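Local coordinates for protein Csc2 (Thermofilum pendens, PDB 4TXD) that probably binds CRISPR RNA as the Cas7-family backbone subunit of a type I-D interference complex, and carries a bound zinc ion, at residues 105-108 and 109-112; 184-188 and 189-193. All blocks are in the same frame, centred on the assembly; numbering follows the deposited sequence.

Interaction 1 (105-108 and 109-112)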
loop_
_atom_site.group_PDB
_atom_site.type_symbol
_atom_site.label_atom_id
_atom_site.label_comp_id
_atom_site.label_asym_id
_atom_site.label_seq_id
_atom_site.Cartn_x
_atom_site.Cartn_y
_atom_site.Cartn_z
ATOM N N MET A 105 6.132 4.114 2.121
ATOM C CA MET A 105 6.337 5.000 0.974
ATOM C C MET A 105 6.770 6.379 1.439
ATOM O O MET A 105 7.648 7.008 0.832
ATOM C CB MET A 105 5.074 5.117 0.111
ATOM C CG MET A 105 5.285 6.083 -1.078
ATOM S SD MET A 105 3.909 6.222 -2.231
ATOM C CE MET A 105 3.972 4.622 -3.028
ATOM N N LEU A 106 6.193 6.825 2.528
ATOM C CA LEU A 106 6.534 8.087 3.103
ATOM C C LEU A 106 7.995 8.123 3.563
ATOM O O LEU A 106 8.680 9.113 3.406
ATOM C CB LEU A 106 5.591 8.415 4.232
ATOM C CG LEU A 106 5.909 9.676 4.986
ATOM C CD1 LEU A 106 6.215 10.829 4.055
ATOM C CD2 LEU A 106 4.871 10.053 6.002
ATOM N N GLN A 107 8.456 7.017 4.122
ATOM C CA GLN A 107 9.837 6.966 4.612
ATOM C C GLN A 107 10.785 6.957 3.418
ATOM O O GLN A 107 11.837 7.599 3.447
ATOM C CB GLN A 107 10.054 5.749 5.524
ATOM C CG GLN A 107 11.396 5.741 6.280
ATOM C CD GLN A 107 11.622 6.989 7.123
ATOM O OE1 GLN A 107 10.684 7.561 7.695
ATOM N NE2 GLN A 107 12.876 7.427 7.193
ATOM N N LEU A 108 10.403 6.255 2.355
ATOM C CA LEU A 108 11.197 6.223 1.141
ATOM C C LEU A 108 11.254 7.623 0.526
ATOM O O LEU A 108 12.306 8.038 0.038
ATOM C CB LEU A 108 10.634 5.207 0.144
ATOM C CG LEU A 108 10.735 3.739 0.598
ATOM C CD1 LEU A 108 10.031 2.837 -0.380
ATOM C CD2 LEU A 108 12.199 3.314 0.732
ATOM N N LEU A 109 10.134 8.351 0.571
ATOM C CA LEU A 109 10.090 9.736 0.078
ATOM C C LEU A 109 11.002 10.644 0.881
ATOM O O LEU A 109 11.650 11.542 0.328
ATOM C CB LEU A 109 8.660 10.299 0.116
ATOM C CG LEU A 109 7.727 9.749 -0.955
ATOM C CD1 LEU A 109 6.265 10.081 -0.626
ATOM C CD2 LEU A 109 8.136 10.296 -2.319
ATOM N N ARG A 110 11.033 10.429 2.191
ATOM C CA ARG A 110 11.928 11.200 3.039
ATOM C C ARG A 110 13.391 10.902 2.709
ATOM O O ARG A 110 14.227 11.807 2.685
ATOM C CB ARG A 110 11.643 10.922 4.502
ATOM C CG ARG A 110 10.429 11.651 5.024
ATOM C CD ARG A 110 10.011 11.089 6.364
ATOM N NE ARG A 110 8.867 11.799 6.922
ATOM C CZ ARG A 110 8.066 11.293 7.857
ATOM N NH1 ARG A 110 8.280 10.065 8.322
ATOM N NH2 ARG A 110 7.045 12.007 8.320
ATOM N N GLU A 111 13.696 9.641 2.430
ATOM C CA GLU A 111 15.061 9.269 2.075
ATOM C C GLU A 111 15.440 9.773 0.688
ATOM O O GLU A 111 16.609 10.085 0.428
ATOM C CB GLU A 111 15.243 7.754 2.169
ATOM C CG GLU A 111 15.252 7.277 3.628
ATOM C CD GLU A 111 15.402 5.770 3.773
ATOM O OE1 GLU A 111 15.606 5.060 2.754
ATOM O OE2 GLU A 111 15.308 5.306 4.927
ATOM N N TYR A 112 14.458 9.858 -0.206
ATOM C CA TYR A 112 14.694 10.442 -1.516
ATOM C C TYR A 112 15.091 11.893 -1.333
ATOM O O TYR A 112 16.094 12.359 -1.894
ATOM C CB TYR A 112 13.464 10.337 -2.415
ATOM C CG TYR A 112 13.603 11.145 -3.689
ATOM C CD1 TYR A 112 14.379 10.678 -4.744
ATOM C CD2 TYR A 112 12.959 12.377 -3.836
ATOM C CE1 TYR A 112 14.518 11.410 -5.916
ATOM C CE2 TYR A 112 13.091 13.117 -5.011
ATOM C CZ TYR A 112 13.876 12.631 -6.041
ATOM O OH TYR A 112 14.023 13.352 -7.205
#

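Interaction 2 (184-188 and 189-193)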
loop_
_atom_site.group_PDB
_atom_site.type_symbol
_atom_site.label_atom_id
_atom_site.label_comp_id
_atom_site.label_asym_id
_atom_site.label_seq_id
_atom_site.Cartn_x
_atom_site.Cartn_y
_atom_site.Cartn_z
ATOM N N GLU A 184 -6.006 26.549 -0.596
ATOM C CA GLU A 184 -6.755 27.796 -0.453
ATOM C C GLU A 184 -7.937 27.873 -1.417
ATOM O O GLU A 184 -8.844 28.682 -1.217
ATOM C CB GLU A 184 -5.828 29.007 -0.666
ATOM C CG GLU A 184 -5.268 29.094 -2.079
ATOM C CD GLU A 184 -4.311 30.259 -2.271
ATOM O OE1 GLU A 184 -3.934 30.903 -1.269
ATOM O OE2 GLU A 184 -3.938 30.529 -3.432
ATOM N N LYS A 185 -7.928 27.039 -2.456
ATOM C CA LYS A 185 -9.049 26.973 -3.390
ATOM C C LYS A 185 -10.223 26.125 -2.875
ATOM O O LYS A 185 -11.261 26.038 -3.543
ATOM C CB LYS A 185 -8.590 26.420 -4.737
ATOM C CG LYS A 185 -7.465 27.217 -5.419
ATOM C CD LYS A 185 -6.969 26.461 -6.645
ATOM C CE LYS A 185 -5.812 27.169 -7.333
ATOM N NZ LYS A 185 -6.240 28.436 -7.985
ATOM N N PHE A 186 -10.076 25.512 -1.699
ATOM C CA PHE A 186 -11.104 24.586 -1.200
ATOM C C PHE A 186 -12.013 25.215 -0.143
ATOM O O PHE A 186 -12.577 24.515 0.693
ATOM C CB PHE A 186 -10.463 23.309 -0.626
ATOM C CG PHE A 186 -9.775 22.441 -1.664
ATOM C CD1 PHE A 186 -9.829 22.755 -3.009
ATOM C CD2 PHE A 186 -9.067 21.313 -1.277
ATOM C CE1 PHE A 186 -9.202 21.964 -3.953
ATOM C CE2 PHE A 186 -8.429 20.524 -2.209
ATOM C CZ PHE A 186 -8.495 20.846 -3.553
ATOM N N GLY A 187 -12.146 26.537 -0.162
ATOM C CA GLY A 187 -13.058 27.197 0.765
ATOM C C GLY A 187 -14.479 26.678 0.593
ATOM O O GLY A 187 -14.989 26.616 -0.525
ATOM N N GLY A 188 -15.099 26.275 1.697
ATOM C CA GLY A 188 -16.440 25.719 1.656
ATOM C C GLY A 188 -16.528 24.340 1.015
ATOM O O GLY A 188 -17.614 23.896 0.658
ATOM N N LEU A 189 -15.392 23.659 0.873
ATOM C CA LEU A 189 -15.365 22.375 0.171
ATOM C C LEU A 189 -14.626 21.286 0.945
ATOM O O LEU A 189 -13.640 21.563 1.623
ATOM C CB LEU A 189 -14.704 22.529 -1.188
ATOM C CG LEU A 189 -15.429 23.358 -2.254
ATOM C CD1 LEU A 189 -14.577 23.429 -3.529
ATOM C CD2 LEU A 189 -16.823 22.772 -2.537
ATOM N N SER A 190 -15.104 20.051 0.822
ATOM C CA SER A 190 -14.372 18.887 1.319
ATOM C C SER A 190 -14.046 17.988 0.154
ATOM O O SER A 190 -14.942 17.464 -0.511
ATOM C CB SER A 190 -15.175 18.124 2.378
ATOM O OG SER A 190 -15.383 18.940 3.502
ATOM N N ILE A 191 -12.756 17.827 -0.102
ATOM C CA ILE A 191 -12.306 17.110 -1.278
ATOM C C ILE A 191 -11.670 15.795 -0.834
ATOM O O ILE A 191 -10.715 15.796 -0.057
ATOM C CB ILE A 191 -11.299 17.947 -2.098
ATOM C CG1 ILE A 191 -11.904 19.308 -2.465
ATOM C CG2 ILE A 191 -10.856 17.188 -3.325
ATOM C CD1 ILE A 191 -13.223 19.222 -3.236
ATOM N N GLY A 192 -12.205 14.684 -1.321
ATOM C CA GLY A 192 -11.705 13.379 -0.917
ATOM C C GLY A 192 -10.927 12.700 -2.024
ATOM O O GLY A 192 -11.374 12.629 -3.163
ATOM N N ILE A 193 -9.735 12.219 -1.688
ATOM C CA ILE A 193 -8.995 11.335 -2.576
ATOM C C ILE A 193 -9.103 9.920 -2.023
ATOM O O ILE A 193 -8.671 9.672 -0.904
ATOM C CB ILE A 193 -7.504 11.707 -2.674
ATOM C CG1 ILE A 193 -7.320 13.194 -3.006
ATOM C CG2 ILE A 193 -6.806 10.817 -3.696
ATOM C CD1 ILE A 193 -5.868 13.617 -3.056
#

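Interaction 1 (105-108 and 109-112)
R110 runs its side chain back along the helix and lays its guanidinium over L106, one turn earlier. CG stands beside the backbone N (chi1 -78°), which sends the extended chain toward the preceding turn. CB begins beside the carbonyl oxygens of L106 and Q107, and R110 CG keeps to the L106 side, 3.5 Å from L106 O. CD is about equally far from L106 O and Q107 OE1. R110 NE then comes level with L106 CD1, 4.0 Å away, while CZ sits about equally far from CG and CD2 of that leucine. At the tip, L106 CD2 lies 3.7 Å from R110 NH2, against one face of the guanidinium and offset toward its rim. Q107 OE1 approaches the edge of the same group, in its plane and 3.5 Å from R110 NH1, with the amide turned 63° from the guanidinium. The polar grip comes from outside this turn: N145 OD1 takes a hydrogen bond from NE, and C146 O a weak one from NH2. C146 is a zinc ligand; the side chain of L106 packs against that of C146 and comes within about 6 Å of the zinc ion. All this rides on regular alpha-helix, part of 94-115, with successive i to i+4 bonds such as L109 N to M105 O (2.8 Å). On another side of the helix M105 CG and L109 CD1 meet, 4.1 Å apart, and both residues reach helix 169-174, which carries the zinc ligand C171. E111 directs its carboxylate past the Q107 amide, but its OE1 is hydrogen-bonded to H337. Y112 turns its ring away from the preceding turn, and its hydroxyl bonds to P340 O.

Interaction 2 (184-188 and 189-193)
The ring of F186 and the side chain of I191 meet at about a right angle, the isoleucine planting its CG1 methylene squarely on one face of the phenyl. I191 CG1 stands 3.6 Å from the centroid of the F186 ring and only 10° off its normal, a CH-pi contact directed at the middle of the ring. All six ring carbons consequently lie at similar distances from CG1, with CD2 and CE2 slightly favoured because I191 CB leans over that side, 3.9 Å from F186 CE2. With CG1 beside its backbone N, I191 presents this branch to the ring. L189 approaches the other end of F186, with L189 CB 4.3 Å from F186 CB. L189 CD1 also comes within 4.2 Å of K185 O. Between these side chains the backbone reverses in a type II beta turn from F186 to L189, closed by a hydrogen bond of 2.9 Å from L189 N to F186 O. The donor lies above the carbonyl plane, 48° out of it, and the hydrogen bond is bent, with an N-H...O angle of 141°. G188 occupies the third position of the turn with a positive phi, which favours glycine, as is usual for this turn type. Replacing F186 by an alanine would probably leave I191 CG1 without the aromatic face it rests on and open a gap between the turn and the strand. The turn leads from the connection after strand 176-178 into strand 191-193, and the two strands pair antiparallel, with I191 bonded through its backbone to L178, whose side chain F186 also touches. V362 on helix 343-365 meets both L189 and I191, and V359 touches K185, so the hairpin connection packs along this helix near its C-terminal end.

Overall arrangement
Interaction 1 is a buried turn of helix 94-115, whereas interaction 2, farther from the centre of the chain, is a partly buried turn with exposed glycines at its bend. Their centres are 26 Å apart and they do not touch. Helix 343-365 is common to both: its F344 meets L108, L109 and Y112, while residues close to its other end meet the 184-193 segment. Their relation to zinc differs, since L106 packs against a ligand of the metal but the side chain of F186 is about 12 Å from the zinc ion. Chemically, 105-112 combines repeated helical bonds with polar arms reaching neighbouring loops; 184-193 relies on one turn bond and an aliphatic group over an aromatic face.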